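Local coordinates for protein dipeptidase AC. Metallo peptidase. MEROPS family M19 (Rhodobacter sphaeroides, PDB 3LY0) that probably hydrolyses dipeptides as a zinc-dependent dipeptidase and binds a phosphinate mimic of L-Ala-D-Ala at its two-zinc centre, at residues 7-12 / 343-348; 112-117 / 131-135; 123-127 / 348-352; 151-155 / 200-206. Numbering follows the deposited sequence.

Contact 1: residues 7-12 / 343-348; sequences IPVFDG and CHENWY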
loop_
_atom_site.group_PDB
_atom_site.type_symbol
_atom_site.label_atom_id
_atom_site.label_comp_id
_atom_site.label_asym_id
_atom_site.label_seq_id
_atom_site.Cartn_x
_atom_site.Cartn_y
_atom_site.Cartn_z
ATOM N N ILE A 7 -19.216 -7.476 -0.933
ATOM C CA ILE A 7 -18.396 -8.076 0.111
ATOM C C ILE A 7 -17.499 -7.000 0.703
ATOM O O ILE A 7 -16.903 -6.238 -0.035
ATOM C CB ILE A 7 -17.528 -9.192 -0.463
ATOM C CG1 ILE A 7 -18.421 -10.260 -1.104
ATOM C CG2 ILE A 7 -16.635 -9.794 0.623
ATOM C CD1 ILE A 7 -17.668 -11.327 -1.839
ATOM N N PRO A 8 -17.412 -6.917 2.040
ATOM C CA PRO A 8 -16.547 -5.878 2.605
ATOM C C PRO A 8 -15.104 -6.078 2.151
ATOM O O PRO A 8 -14.642 -7.211 2.028
ATOM C CB PRO A 8 -16.667 -6.099 4.116
ATOM C CG PRO A 8 -17.992 -6.802 4.289
ATOM C CD PRO A 8 -18.120 -7.683 3.080
ATOM N N VAL A 9 -14.415 -4.973 1.894
ATOM C CA VAL A 9 -13.037 -5.032 1.421
ATOM C C VAL A 9 -12.096 -4.487 2.473
ATOM O O VAL A 9 -12.285 -3.371 2.961
ATOM C CB VAL A 9 -12.865 -4.221 0.123
ATOM C CG1 VAL A 9 -11.388 -4.072 -0.254
ATOM C CG2 VAL A 9 -13.632 -4.887 -0.999
ATOM N N PHE A 10 -11.107 -5.294 2.846
ATOM C CA PHE A 10 -9.999 -4.782 3.634
ATOM C C PHE A 10 -8.854 -4.533 2.670
ATOM O O PHE A 10 -8.479 -5.410 1.882
ATOM C CB PHE A 10 -9.568 -5.757 4.733
ATOM C CG PHE A 10 -8.522 -5.186 5.635
ATOM C CD1 PHE A 10 -8.884 -4.418 6.718
ATOM C CD2 PHE A 10 -7.177 -5.361 5.359
ATOM C CE1 PHE A 10 -7.933 -3.857 7.541
ATOM C CE2 PHE A 10 -6.207 -4.802 6.180
ATOM C CZ PHE A 10 -6.580 -4.052 7.266
ATOM N N ASP A 11 -8.291 -3.331 2.753
ATOM C CA ASP A 11 -7.373 -2.866 1.719
ATOM C C ASP A 11 -5.925 -2.704 2.170
ATOM O O ASP A 11 -5.642 -2.300 3.307
ATOM C CB ASP A 11 -7.847 -1.531 1.167
ATOM C CG ASP A 11 -7.003 -1.067 0.024
ATOM O OD1 ASP A 11 -7.062 -1.715 -1.043
ATOM O OD2 ASP A 11 -6.268 -0.065 0.195
ATOM N N GLY A 12 -5.012 -2.957 1.240
ATOM C CA GLY A 12 -3.586 -2.996 1.538
ATOM C C GLY A 12 -2.851 -1.666 1.639
ATOM O O GLY A 12 -1.764 -1.627 2.208
ATOM N N CYS A 343 -11.185 -10.214 -1.192
ATOM C CA CYS A 343 -11.724 -8.984 -0.630
ATOM C C CYS A 343 -11.236 -8.674 0.782
ATOM O O CYS A 343 -10.996 -7.508 1.104
ATOM C CB CYS A 343 -13.261 -8.972 -0.689
ATOM S SG CYS A 343 -13.922 -8.710 -2.365
ATOM N N HIS A 344 -11.102 -9.697 1.627
ATOM C CA HIS A 344 -10.601 -9.452 2.977
ATOM C C HIS A 344 -9.954 -10.638 3.692
ATOM O O HIS A 344 -9.078 -10.435 4.529
ATOM C CB HIS A 344 -11.707 -8.880 3.875
ATOM C CG HIS A 344 -12.891 -9.785 4.030
ATOM N ND1 HIS A 344 -14.067 -9.591 3.338
ATOM C CD2 HIS A 344 -13.087 -10.883 4.802
ATOM C CE1 HIS A 344 -14.936 -10.529 3.673
ATOM N NE2 HIS A 344 -14.366 -11.330 4.556
ATOM N N GLU A 345 -10.403 -11.861 3.423
ATOM C CA GLU A 345 -9.932 -12.979 4.249
ATOM C C GLU A 345 -8.424 -13.184 4.150
ATOM O O GLU A 345 -7.767 -13.505 5.138
ATOM C CB GLU A 345 -10.671 -14.284 3.922
ATOM C CG GLU A 345 -12.164 -14.254 4.235
ATOM C CD GLU A 345 -12.860 -15.555 3.883
ATOM O OE1 GLU A 345 -12.222 -16.427 3.260
ATOM O OE2 GLU A 345 -14.057 -15.699 4.210
ATOM N N ASN A 346 -7.870 -12.997 2.958
ATOM C CA ASN A 346 -6.436 -13.192 2.782
ATOM C C ASN A 346 -5.608 -12.207 3.614
ATOM O O ASN A 346 -4.620 -12.600 4.231
ATOM C CB ASN A 346 -6.040 -13.130 1.302
ATOM C CG ASN A 346 -6.520 -14.343 0.523
ATOM O OD1 ASN A 346 -6.934 -15.341 1.109
ATOM N ND2 ASN A 346 -6.460 -14.268 -0.796
ATOM N N TRP A 347 -5.988 -10.931 3.619
ATOM C CA TRP A 347 -5.285 -9.983 4.482
ATOM C C TRP A 347 -5.374 -10.401 5.937
ATOM O O TRP A 347 -4.381 -10.328 6.658
ATOM C CB TRP A 347 -5.805 -8.551 4.342
ATOM C CG TRP A 347 -5.118 -7.807 3.235
ATOM C CD1 TRP A 347 -5.701 -7.255 2.125
ATOM C CD2 TRP A 347 -3.709 -7.558 3.113
ATOM N NE1 TRP A 347 -4.747 -6.670 1.331
ATOM C CE2 TRP A 347 -3.514 -6.839 1.914
ATOM C CE3 TRP A 347 -2.593 -7.870 3.906
ATOM C CZ2 TRP A 347 -2.250 -6.425 1.484
ATOM C CZ3 TRP A 347 -1.337 -7.449 3.481
ATOM C CH2 TRP A 347 -1.180 -6.736 2.277
ATOM N N TYR A 348 -6.556 -10.817 6.382
ATOM C CA TYR A 348 -6.701 -11.164 7.794
ATOM C C TYR A 348 -5.810 -12.345 8.166
ATOM O O TYR A 348 -5.193 -12.344 9.229
ATOM C CB TYR A 348 -8.164 -11.439 8.172
ATOM C CG TYR A 348 -9.121 -10.282 7.968
ATOM C CD1 TYR A 348 -8.666 -8.977 7.802
ATOM C CD2 TYR A 348 -10.492 -10.500 7.951
ATOM C CE1 TYR A 348 -9.552 -7.925 7.618
ATOM C CE2 TYR A 348 -11.387 -9.453 7.762
ATOM C CZ TYR A 348 -10.910 -8.167 7.596
ATOM O OH TYR A 348 -11.790 -7.126 7.412
#
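Phe-10, Cys-343 and Trp-347 give up the most surface where strand 9-11 of the TIM-barrel-like fold lies along the C-terminal helix 336-354, the two short axes 6.5 Å apart and inclined at 45°. The CA-to-CB bond of Phe-10 points toward the helix, and its ring enters an aromatic cluster. Its edge is turned to the face of the Trp-347 five-membered ring (centroids 5.7 Å apart), while its own face receives the edge of Tyr-348 (5.4 Å), both pairs being offset edge-to-face. Trp-347 also runs close under the backbone, its CZ2 lying 3.7 Å from Gly-12 CA; a beta-carbon at Gly-12 would clash there. Cys-343 packs its CB against Ile-7 CG2 at 3.7 Å, and its carbonyl O accepts a hydrogen bond from Phe-10 N (2.8 Å) as well as a CA-H...O contact from Val-9 CA (3.2 Å). The helix has a wider, pi-type turn at 343-345, consistent with this carbonyl facing the strand. His-344 ND1 adds a second bond, to Pro-8 O (2.8 Å). Helix atoms thus satisfy backbone groups of the strand inside an otherwise apolar, aromatic interface, in the segment that leads directly into the zinc ligand His-13.

Contact 2: residues 112-117 / 131-135; sequences GRFKVC and IVSGI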
loop_
_atom_site.group_PDB
_atom_site.type_symbol
_atom_site.label_atom_id
_atom_site.label_comp_id
_atom_site.label_asym_id
_atom_site.label_seq_id
_atom_site.Cartn_x
_atom_site.Cartn_y
_atom_site.Cartn_z
ATOM N N GLY A 112 -16.175 6.155 17.430
ATOM C CA GLY A 112 -16.365 4.716 17.448
ATOM C C GLY A 112 -16.629 4.047 16.109
ATOM O O GLY A 112 -16.715 2.820 16.036
ATOM N N ARG A 113 -16.771 4.840 15.050
ATOM C CA ARG A 113 -17.043 4.298 13.716
ATOM C C ARG A 113 -15.770 3.931 12.954
ATOM O O ARG A 113 -15.830 3.340 11.871
ATOM C CB ARG A 113 -17.858 5.299 12.905
ATOM C CG ARG A 113 -19.262 5.512 13.445
ATOM C CD ARG A 113 -20.022 6.481 12.571
ATOM N NE ARG A 113 -19.495 7.834 12.686
ATOM C CZ ARG A 113 -19.616 8.759 11.740
ATOM N NH1 ARG A 113 -20.239 8.466 10.606
ATOM N NH2 ARG A 113 -19.110 9.970 11.923
ATOM N N PHE A 114 -14.628 4.285 13.535
ATOM C CA PHE A 114 -13.323 3.983 12.953
ATOM C C PHE A 114 -12.414 3.618 14.107
ATOM O O PHE A 114 -12.468 4.252 15.159
ATOM C CB PHE A 114 -12.775 5.209 12.226
ATOM C CG PHE A 114 -11.357 5.044 11.708
ATOM C CD1 PHE A 114 -11.084 4.196 10.643
ATOM C CD2 PHE A 114 -10.313 5.754 12.271
ATOM C CE1 PHE A 114 -9.789 4.056 10.147
ATOM C CE2 PHE A 114 -9.009 5.621 11.780
ATOM C CZ PHE A 114 -8.754 4.767 10.721
ATOM N N LYS A 115 -11.585 2.599 13.929
ATOM C CA LYS A 115 -10.675 2.196 14.997
ATOM C C LYS A 115 -9.298 1.885 14.442
ATOM O O LYS A 115 -9.176 1.107 13.497
ATOM C CB LYS A 115 -11.213 0.962 15.735
ATOM C CG LYS A 115 -10.317 0.509 16.886
ATOM C CD LYS A 115 -10.804 -0.791 17.525
ATOM C CE LYS A 115 -9.795 -1.323 18.541
ATOM N NZ LYS A 115 -9.529 -0.369 19.657
ATOM N N VAL A 116 -8.271 2.473 15.051
ATOM C CA VAL A 116 -6.893 2.095 14.767
ATOM C C VAL A 116 -6.620 0.774 15.477
ATOM O O VAL A 116 -6.702 0.692 16.703
ATOM C CB VAL A 116 -5.902 3.184 15.210
ATOM C CG1 VAL A 116 -4.469 2.715 14.999
ATOM C CG2 VAL A 116 -6.162 4.466 14.443
ATOM N N CYS A 117 -6.345 -0.268 14.703
ATOM C CA CYS A 117 -6.164 -1.602 15.256
ATOM C C CYS A 117 -4.701 -1.973 15.405
ATOM O O CYS A 117 -3.870 -1.640 14.550
ATOM C CB CYS A 117 -6.858 -2.645 14.380
ATOM S SG CYS A 117 -8.664 -2.500 14.307
ATOM N N ILE A 131 -17.304 -1.772 11.974
ATOM C CA ILE A 131 -16.521 -0.588 12.311
ATOM C C ILE A 131 -15.319 -0.545 11.368
ATOM O O ILE A 131 -14.649 -1.552 11.176
ATOM C CB ILE A 131 -16.007 -0.661 13.760
ATOM C CG1 ILE A 131 -17.182 -0.786 14.740
ATOM C CG2 ILE A 131 -15.114 0.534 14.078
ATOM C CD1 ILE A 131 -16.755 -1.091 16.163
ATOM N N VAL A 132 -15.060 0.601 10.749
ATOM C CA VAL A 132 -13.940 0.683 9.810
ATOM C C VAL A 132 -12.621 0.555 10.575
ATOM O O VAL A 132 -12.406 1.241 11.582
ATOM C CB VAL A 132 -13.964 1.999 9.009
ATOM C CG1 VAL A 132 -12.746 2.084 8.092
ATOM C CG2 VAL A 132 -15.240 2.089 8.174
ATOM N N SER A 133 -11.759 -0.344 10.109
ATOM C CA SER A 133 -10.477 -0.576 10.763
ATOM C C SER A 133 -9.342 0.156 10.053
ATOM O O SER A 133 -9.374 0.379 8.836
ATOM C CB SER A 133 -10.173 -2.073 10.840
ATOM O OG SER A 133 -10.206 -2.662 9.545
ATOM N N GLY A 134 -8.331 0.525 10.831
ATOM C CA GLY A 134 -7.148 1.153 10.272
ATOM C C GLY A 134 -5.891 0.559 10.860
ATOM O O GLY A 134 -5.793 0.402 12.073
ATOM N N ILE A 135 -4.924 0.241 10.005
ATOM C CA ILE A 135 -3.591 -0.144 10.458
ATOM C C ILE A 135 -2.639 1.015 10.182
ATOM O O ILE A 135 -2.563 1.506 9.053
ATOM C CB ILE A 135 -3.087 -1.401 9.727
ATOM C CG1 ILE A 135 -4.013 -2.592 9.992
ATOM C CG2 ILE A 135 -1.641 -1.728 10.134
ATOM C CD1 ILE A 135 -3.658 -3.831 9.198
#
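Four backbone hydrogen bonds join strands 114-116 and 132-139 in parallel register. Val-132 N donates to Arg-113 O (3.1 Å) and Lys-115 N to Val-132 O (2.8 Å); further on, Gly-134 N reaches Lys-115 O (2.9 Å) and Cys-117 N reaches Gly-134 O (2.8 Å). Lys-115, Val-132 and Gly-134 each use both NH and CO toward the partner strand, the alternation expected of a parallel pair. Weaker CA-H...O contacts fill the gaps, among them Phe-114 CA to Val-132 O at 3.2 Å and Val-116 CA to Gly-134 O at 3.4 Å.

Side-chain packing is lighter. On the sheet face that carries Phe-114, Val-132 and Val-116, Phe-114 CD1 meets Val-132 CG1 at 3.7 Å, and the ring extends along the neighbouring strand to Gly-134, where a beta-carbon would clash with Phe-114 CZ. Near the start of the pair, Ile-131 CG2 approaches Gly-112 O to 3.4 Å, and at the other end Cys-117 SG touches Ser-133 CB at 3.8 Å.

The two strands belong to one beta-alpha-beta unit of the TIM-barrel-like fold, connected by helix 120-129. That helix packs on Lys-115 and Cys-117, helix 89-109 on Phe-114 and Val-116, while strand 50-57 hydrogen-bonds the other edge of 132-139.

Contact 3: residues 123-127 / 348-352; sequences VRSCH and YGLLE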
loop_
_atom_site.group_PDB
_atom_site.type_symbol
_atom_site.label_atom_id
_atom_site.label_comp_id
_atom_site.label_asym_id
_atom_site.label_seq_id
_atom_site.Cartn_x
_atom_site.Cartn_y
_atom_site.Cartn_z
ATOM N N VAL A 123 -8.843 -6.280 14.360
ATOM C CA VAL A 123 -9.289 -6.144 12.985
ATOM C C VAL A 123 -10.524 -7.008 12.708
ATOM O O VAL A 123 -11.497 -6.538 12.124
ATOM C CB VAL A 123 -8.162 -6.494 12.002
ATOM C CG1 VAL A 123 -8.700 -6.528 10.580
ATOM C CG2 VAL A 123 -7.006 -5.495 12.132
ATOM N N ARG A 124 -10.480 -8.269 13.122
ATOM C CA ARG A 124 -11.610 -9.164 12.888
ATOM C C ARG A 124 -12.857 -8.727 13.652
ATOM O O ARG A 124 -13.975 -8.881 13.158
ATOM C CB ARG A 124 -11.251 -10.607 13.238
ATOM C CG ARG A 124 -10.282 -11.277 12.268
ATOM C CD ARG A 124 -10.303 -12.776 12.498
ATOM N NE ARG A 124 -9.303 -13.511 11.734
ATOM C CZ ARG A 124 -9.489 -13.947 10.491
ATOM N NH1 ARG A 124 -8.532 -14.625 9.882
ATOM N NH2 ARG A 124 -10.627 -13.696 9.856
ATOM N N SER A 125 -12.671 -8.180 14.848
ATOM C CA SER A 125 -13.800 -7.708 15.628
ATOM C C SER A 125 -14.433 -6.524 14.914
ATOM O O SER A 125 -15.648 -6.430 14.815
ATOM C CB SER A 125 -13.371 -7.330 17.046
ATOM O OG SER A 125 -14.492 -6.949 17.819
ATOM N N CYS A 126 -13.603 -5.626 14.393
ATOM C CA CYS A 126 -14.115 -4.504 13.620
ATOM C C CYS A 126 -14.919 -4.977 12.416
ATOM O O CYS A 126 -15.972 -4.414 12.110
ATOM C CB CYS A 126 -12.969 -3.601 13.156
ATOM S SG CYS A 126 -12.273 -2.570 14.466
ATOM N N HIS A 127 -14.422 -6.012 11.744
ATOM C CA HIS A 127 -15.090 -6.554 10.569
ATOM C C HIS A 127 -16.484 -7.032 10.960
ATOM O O HIS A 127 -17.477 -6.676 10.321
ATOM C CB HIS A 127 -14.273 -7.699 9.961
ATOM C CG HIS A 127 -14.860 -8.256 8.701
ATOM N ND1 HIS A 127 -14.398 -7.919 7.446
ATOM C CD2 HIS A 127 -15.886 -9.118 8.504
ATOM C CE1 HIS A 127 -15.105 -8.559 6.532
ATOM N NE2 HIS A 127 -16.018 -9.289 7.148
ATOM N N TYR A 348 -6.556 -10.817 6.382
ATOM C CA TYR A 348 -6.701 -11.164 7.794
ATOM C C TYR A 348 -5.810 -12.345 8.166
ATOM O O TYR A 348 -5.193 -12.344 9.229
ATOM C CB TYR A 348 -8.164 -11.439 8.172
ATOM C CG TYR A 348 -9.121 -10.282 7.968
ATOM C CD1 TYR A 348 -8.666 -8.977 7.802
ATOM C CD2 TYR A 348 -10.492 -10.500 7.951
ATOM C CE1 TYR A 348 -9.552 -7.925 7.618
ATOM C CE2 TYR A 348 -11.387 -9.453 7.762
ATOM C CZ TYR A 348 -10.910 -8.167 7.596
ATOM O OH TYR A 348 -11.790 -7.126 7.412
ATOM N N GLY A 349 -5.749 -13.348 7.294
ATOM C CA GLY A 349 -4.851 -14.471 7.498
ATOM C C GLY A 349 -3.395 -14.034 7.530
ATOM O O GLY A 349 -2.630 -14.472 8.385
ATOM N N LEU A 350 -3.006 -13.175 6.588
ATOM C CA LEU A 350 -1.645 -12.655 6.545
ATOM C C LEU A 350 -1.290 -11.945 7.864
ATOM O O LEU A 350 -0.189 -12.124 8.407
ATOM C CB LEU A 350 -1.487 -11.708 5.346
ATOM C CG LEU A 350 -0.127 -11.013 5.163
ATOM C CD1 LEU A 350 0.048 -9.820 6.105
ATOM C CD2 LEU A 350 1.035 -11.993 5.315
ATOM N N LEU A 351 -2.214 -11.139 8.374
ATOM C CA LEU A 351 -1.957 -10.429 9.624
ATOM C C LEU A 351 -1.708 -11.414 10.753
ATOM O O LEU A 351 -0.816 -11.211 11.569
ATOM C CB LEU A 351 -3.099 -9.480 9.977
ATOM C CG LEU A 351 -3.339 -8.333 8.990
ATOM C CD1 LEU A 351 -4.569 -7.534 9.418
ATOM C CD2 LEU A 351 -2.106 -7.443 8.859
ATOM N N GLU A 352 -2.475 -12.497 10.782
ATOM C CA GLU A 352 -2.316 -13.491 11.838
ATOM C C GLU A 352 -0.973 -14.205 11.703
ATOM O O GLU A 352 -0.290 -14.464 12.704
ATOM C CB GLU A 352 -3.498 -14.472 11.840
ATOM C CG GLU A 352 -4.804 -13.809 12.265
ATOM C CD GLU A 352 -6.023 -14.706 12.117
ATOM O OE1 GLU A 352 -6.990 -14.503 12.880
ATOM O OE2 GLU A 352 -6.011 -15.604 11.248
HETATM O O HOH W 1 -11.741 -4.925 9.438
#
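A two-pronged salt bridge ties helix 120-129 to the C-terminal helix 336-354: Arg-124 NE donates to Glu-352 OE1 (2.8 Å) and Arg-124 NH1 to Glu-352 OE2 (3.0 Å). Two helices on the outside of the TIM-barrel-like fold meet here, running nearly antiparallel at 156°, with their short axes 11.8 Å apart, a gap bridged largely by long side chains. Tyr-348 spans it and has the largest buried area of the contact. Its OH is hydrogen-bonded to His-127 ND1 at 2.7 Å, and a water 3.0 Å from Tyr-348 OH donates to Val-123 O at 3.1 Å, linking the phenol to the backbone of the opposite helix. Arg-124 also lays one face of its guanidinium over Tyr-348 CB, 3.6 Å from Arg-124 NH1. Beneath this polar layer the packing is apolar and leads toward strand 132-139, whose Ile-135 touches Leu-351. Val-123 fills the inner side, with CG1 3.4 Å from Tyr-348 CE1 and CG2 4.2 Å from Leu-351 CD1.

Contact 4: residues 151-155 / 200-206; sequences LHLFH and ECNRLKI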
loop_
_atom_site.group_PDB
_atom_site.type_symbol
_atom_site.label_atom_id
_atom_site.label_comp_id
_atom_site.label_asym_id
_atom_site.label_seq_id
_atom_site.Cartn_x
_atom_site.Cartn_y
_atom_site.Cartn_z
ATOM N N LEU A 151 11.927 3.388 15.912
ATOM C CA LEU A 151 11.108 2.226 15.589
ATOM C C LEU A 151 10.339 1.767 16.823
ATOM O O LEU A 151 9.155 1.459 16.750
ATOM C CB LEU A 151 11.965 1.083 15.025
ATOM C CG LEU A 151 11.198 -0.150 14.537
ATOM C CD1 LEU A 151 10.451 0.198 13.263
ATOM C CD2 LEU A 151 12.164 -1.311 14.279
ATOM N N HIS A 152 11.014 1.748 17.968
ATOM C CA HIS A 152 10.363 1.342 19.200
ATOM C C HIS A 152 9.319 2.356 19.631
ATOM O O HIS A 152 8.243 1.984 20.093
ATOM C CB HIS A 152 11.404 1.099 20.292
ATOM C CG HIS A 152 12.379 0.028 19.934
ATOM N ND1 HIS A 152 12.154 -1.301 20.214
ATOM C CD2 HIS A 152 13.562 0.083 19.275
ATOM C CE1 HIS A 152 13.167 -2.018 19.757
ATOM N NE2 HIS A 152 14.036 -1.203 19.191
ATOM N N LEU A 153 9.626 3.639 19.466
ATOM C CA LEU A 153 8.655 4.683 19.774
ATOM C C LEU A 153 7.399 4.547 18.922
ATOM O O LEU A 153 6.287 4.514 19.451
ATOM C CB LEU A 153 9.261 6.066 19.565
ATOM C CG LEU A 153 10.354 6.473 20.548
ATOM C CD1 LEU A 153 10.904 7.823 20.139
ATOM C CD2 LEU A 153 9.793 6.543 21.952
ATOM N N PHE A 154 7.570 4.451 17.607
ATOM C CA PHE A 154 6.411 4.351 16.728
ATOM C C PHE A 154 5.624 3.076 17.001
ATOM O O PHE A 154 4.401 3.091 16.981
ATOM C CB PHE A 154 6.820 4.469 15.250
ATOM C CG PHE A 154 6.937 5.893 14.766
ATOM C CD1 PHE A 154 5.802 6.608 14.401
ATOM C CD2 PHE A 154 8.177 6.513 14.661
ATOM C CE1 PHE A 154 5.895 7.918 13.952
ATOM C CE2 PHE A 154 8.286 7.828 14.213
ATOM C CZ PHE A 154 7.136 8.531 13.860
ATOM N N HIS A 155 6.317 1.975 17.260
ATOM C CA HIS A 155 5.637 0.734 17.594
ATOM C C HIS A 155 4.769 0.909 18.842
ATOM O O HIS A 155 3.628 0.428 18.892
ATOM C CB HIS A 155 6.652 -0.381 17.815
ATOM C CG HIS A 155 6.022 -1.686 18.171
ATOM N ND1 HIS A 155 5.942 -2.139 19.471
ATOM C CD2 HIS A 155 5.409 -2.619 17.404
ATOM C CE1 HIS A 155 5.324 -3.308 19.486
ATOM N NE2 HIS A 155 4.992 -3.622 18.246
ATOM N N GLU A 200 14.805 -6.216 13.497
ATOM C CA GLU A 200 14.063 -5.587 14.584
ATOM C C GLU A 200 12.566 -5.597 14.310
ATOM O O GLU A 200 11.764 -5.800 15.225
ATOM C CB GLU A 200 14.550 -4.163 14.838
ATOM C CG GLU A 200 14.177 -3.636 16.207
ATOM C CD GLU A 200 14.844 -4.423 17.316
ATOM O OE1 GLU A 200 14.266 -4.512 18.418
ATOM O OE2 GLU A 200 15.949 -4.954 17.076
ATOM N N CYS A 201 12.187 -5.409 13.047
ATOM C CA CYS A 201 10.767 -5.519 12.699
ATOM C C CYS A 201 10.261 -6.938 12.935
ATOM O O CYS A 201 9.154 -7.134 13.441
ATOM C CB CYS A 201 10.486 -5.085 11.261
ATOM S SG CYS A 201 10.545 -3.298 11.007
ATOM N N ASN A 202 11.067 -7.935 12.563
ATOM C CA ASN A 202 10.701 -9.317 12.866
ATOM C C ASN A 202 10.495 -9.532 14.369
ATOM O O ASN A 202 9.543 -10.181 14.793
ATOM C CB ASN A 202 11.777 -10.293 12.385
ATOM C CG ASN A 202 11.773 -10.519 10.864
ATOM O OD1 ASN A 202 12.698 -11.132 10.343
ATOM N ND2 ASN A 202 10.732 -10.058 10.163
ATOM N N ARG A 203 11.405 -8.995 15.175
ATOM C CA ARG A 203 11.314 -9.184 16.619
ATOM C C ARG A 203 10.082 -8.496 17.197
ATOM O O ARG A 203 9.391 -9.052 18.049
ATOM C CB ARG A 203 12.583 -8.684 17.310
ATOM C CG ARG A 203 12.787 -9.295 18.688
ATOM C CD ARG A 203 14.035 -8.749 19.360
ATOM N NE ARG A 203 13.917 -7.316 19.614
ATOM C CZ ARG A 203 13.180 -6.790 20.588
ATOM N NH1 ARG A 203 13.126 -5.474 20.747
ATOM N NH2 ARG A 203 12.489 -7.581 21.399
ATOM N N LEU A 204 9.809 -7.285 16.724
ATOM C CA LEU A 204 8.652 -6.520 17.173
ATOM C C LEU A 204 7.342 -6.955 16.526
ATOM O O LEU A 204 6.277 -6.467 16.909
ATOM C CB LEU A 204 8.874 -5.032 16.915
ATOM C CG LEU A 204 9.973 -4.391 17.773
ATOM C CD1 LEU A 204 10.222 -2.952 17.335
ATOM C CD2 LEU A 204 9.598 -4.456 19.249
ATOM N N LYS A 205 7.426 -7.867 15.552
ATOM C CA LYS A 205 6.256 -8.315 14.790
ATOM C C LYS A 205 5.591 -7.148 14.061
ATOM O O LYS A 205 4.362 -7.013 14.053
ATOM C CB LYS A 205 5.255 -9.027 15.705
ATOM C CG LYS A 205 5.864 -10.175 16.499
ATOM C CD LYS A 205 6.361 -11.263 15.570
ATOM C CE LYS A 205 7.072 -12.376 16.338
ATOM N NZ LYS A 205 8.438 -11.978 16.809
ATOM N N ILE A 206 6.424 -6.299 13.474
ATOM C CA ILE A 206 6.000 -5.255 12.541
ATOM C C ILE A 206 6.107 -5.815 11.127
ATOM O O ILE A 206 7.167 -6.285 10.725
ATOM C CB ILE A 206 6.900 -4.003 12.671
ATOM C CG1 ILE A 206 6.732 -3.378 14.061
ATOM C CG2 ILE A 206 6.580 -2.985 11.574
ATOM C CD1 ILE A 206 7.680 -2.231 14.339
#
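This is a partly buried, mostly apolar helix-helix contact between helices 149-157 and 192-204, side by side on strand 159-163, whose short axes cross at -31°, 11.5 Å apart, in roughly parallel directions. Leu-151 points into the interface from the first helix. Its CD2 lies 3.6 Å from Glu-200 CG, 4.0 Å from Leu-204 CD1 and 4.2 Å from Cys-201 SG, while its CD1 meets Ile-206 CD1 at 3.8 Å. One turn later His-155 receives Leu-204 CB over one face of its ring, with His-155 CD2 3.7 Å from Ile-206 CG1. The second helix ends in a Schellman motif: Ile-206 N bonds back to Cys-201 O at 2.9 Å, Lys-205 N makes a weaker bond to Asn-202 O at 3.2 Å, and Lys-205 is the C-prime residue with positive phi. This reversal brings Ile-206 toward the first helix just before strand 207-208. In the strand 159-163 of the TIM-barrel-like fold, Leu-162 touches Leu-151, Cys-201 and Ile-206. Toward the solvent the contact becomes polar. Within the second helix Glu-200 OE1 forms a salt bridge with Arg-203 NH1 at 2.8 Å, and the edge of the His-152 ring lies beside both residues, its CE1 3.0 Å from Glu-200 OE1.

In the fold
Contacts 1, 2 and 3 form one continuous region, whereas contact 4 touches none of them. Contacts 1 and 3 share Tyr-348 and helix 336-354: its ring packs on Phe-10 and Val-123, and its hydroxyl bonds His-127. Phe-10 of contact 1 packs on Ser-133 and Ile-135 of contact 2, while Cys-117 of contact 2 meets Val-123 and Cys-126 of contact 3, whose helix connects the two strands of contact 2. Contacts 1 and 2 are buried; backbone hydrogen bonds hold 2, while 1 has one such bond, one from a histidine side chain, and aromatic packing. Contacts 3 and 4 are partly buried helix pairs; a salt bridge and a Tyr-His hydrogen bond span 3, but 4 is joined mainly by apolar side chains.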